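Local coordinates for protein carbamate kinase (Mycoplasma penetrans, PDB 4AXS) that probably acts as a carbamate kinase, transferring a phosphoryl group from carbamoyl phosphate to ADP, yielding ATP, at residues A[49-54]-A[112-117]. Sequence-based numbering, arbitrary orientation.
Sequences IPAAKI and LTAISN
Ala51 presses its methyl group against the backbone of the facing helix at Ala114 and Ile115, and here the two backbones come closest, CA of Ala51 lying 4.6 Å from CA of Ile115. Its CB lies 3.7 Å from the carbonyl O of Ala114 and 3.7 Å from CA of Ile115, while the CB atoms of Ala51 and Ala114 meet methyl to methyl at 3.9 Å. With these two alanine methyls facing each other, the axes of the two segments approach to 8.2 Å, their N-to-C directions 38° apart. One turn further along 49-54, Ile54 takes over, still against Ile115. The CG2 branch of Ile54, anti to its own backbone N, meets the end of Ile115 at CD1, 3.7 Å away. Ile115 extends to this point because its CG1 also lies anti to the backbone N (chi1 173°) and CD1 continues the extended chain (chi2 -169°). The two segments meet through van der Waals contact, with no hydrogen bond between them. Beyond this buried seam, Ile49 is exposed and Lys53 is partly so, its NZ forming a salt bridge with Glu319. On the far helix, Thr113 and Asn117 instead hydrogen-bond to Gln134 and Tyr223 of the second subunit. Ile115 also rests on Val128 and Val205, so the pair forms part of the helical layer packed against strands in the alpha/beta fold of the amino acid kinase family.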
# COMPACT_ATOMS: atom_id res chain seq x y z
N ILE A 49 -16.38 4.82 11.40
CA ILE A 49 -17.22 3.86 12.15
C ILE A 49 -16.51 2.54 12.47
O ILE A 49 -16.39 2.16 13.63
CB ILE A 49 -18.56 3.56 11.43
CG1 ILE A 49 -19.50 4.76 11.52
CG2 ILE A 49 -19.23 2.34 12.04
CD1 ILE A 49 -19.80 5.17 12.96
N PRO A 50 -16.04 1.83 11.44
CA PRO A 50 -15.30 0.59 11.71
C PRO A 50 -14.10 0.84 12.64
O PRO A 50 -13.83 0.04 13.54
CB PRO A 50 -14.81 0.18 10.32
CG PRO A 50 -15.73 0.87 9.35
CD PRO A 50 -16.13 2.14 10.00
N ALA A 51 -13.40 1.95 12.41
CA ALA A 51 -12.19 2.23 13.16
C ALA A 51 -12.48 2.36 14.65
O ALA A 51 -11.84 1.70 15.48
CB ALA A 51 -11.50 3.49 12.62
N ALA A 52 -13.43 3.21 15.00
CA ALA A 52 -13.84 3.34 16.40
C ALA A 52 -14.19 1.97 17.01
O ALA A 52 -13.76 1.65 18.13
CB ALA A 52 -15.00 4.32 16.53
N LYS A 53 -14.95 1.15 16.28
CA LYS A 53 -15.24 -0.20 16.75
C LYS A 53 -13.94 -1.00 16.93
O LYS A 53 -13.77 -1.70 17.92
CB LYS A 53 -16.19 -0.95 15.81
CG LYS A 53 -17.44 -0.19 15.36
CD LYS A 53 -18.57 -0.16 16.39
CE LYS A 53 -19.91 0.09 15.67
NZ LYS A 53 -20.99 0.67 16.54
N ILE A 54 -13.01 -0.90 15.97
CA ILE A 54 -11.74 -1.62 16.09
C ILE A 54 -10.94 -1.12 17.28
O ILE A 54 -10.32 -1.92 18.00
CB ILE A 54 -10.88 -1.52 14.80
CG1 ILE A 54 -11.48 -2.39 13.70
CG2 ILE A 54 -9.46 -1.97 15.09
CD1 ILE A 54 -11.17 -1.93 12.30
N LEU A 112 -5.69 3.68 7.63
CA LEU A 112 -4.52 3.94 8.46
C LEU A 112 -4.67 5.20 9.31
O LEU A 112 -4.32 5.20 10.49
CB LEU A 112 -3.27 4.07 7.60
CG LEU A 112 -1.98 3.66 8.29
CD1 LEU A 112 -2.13 2.27 8.89
CD2 LEU A 112 -0.83 3.71 7.28
N THR A 113 -5.18 6.27 8.72
CA THR A 113 -5.45 7.46 9.51
C THR A 113 -6.49 7.13 10.59
O THR A 113 -6.21 7.22 11.79
CB THR A 113 -6.02 8.61 8.67
OG1 THR A 113 -5.07 9.02 7.69
CG2 THR A 113 -6.34 9.80 9.55
N ALA A 114 -7.67 6.71 10.13
CA ALA A 114 -8.84 6.59 10.99
C ALA A 114 -8.60 5.70 12.20
O ALA A 114 -8.98 6.05 13.33
CB ALA A 114 -10.02 6.11 10.19
N ILE A 115 -7.98 4.55 11.99
CA ILE A 115 -7.84 3.61 13.08
C ILE A 115 -6.72 4.06 14.02
O ILE A 115 -6.79 3.85 15.23
CB ILE A 115 -7.60 2.17 12.59
CG1 ILE A 115 -7.30 1.26 13.77
CG2 ILE A 115 -6.44 2.14 11.62
CD1 ILE A 115 -6.81 -0.10 13.35
N SER A 116 -5.69 4.67 13.45
CA SER A 116 -4.67 5.34 14.24
C SER A 116 -5.38 6.42 15.07
O SER A 116 -5.22 6.48 16.29
CB SER A 116 -3.61 5.97 13.34
OG SER A 116 -2.58 5.05 12.99
N ASN A 117 -6.16 7.25 14.39
CA ASN A 117 -6.86 8.34 15.05
C ASN A 117 -7.72 7.86 16.22
O ASN A 117 -7.60 8.39 17.33
CB ASN A 117 -7.71 9.11 14.04
CG ASN A 117 -6.95 10.24 13.39
OD1 ASN A 117 -5.77 10.46 13.70
ND2 ASN A 117 -7.61 10.97 12.50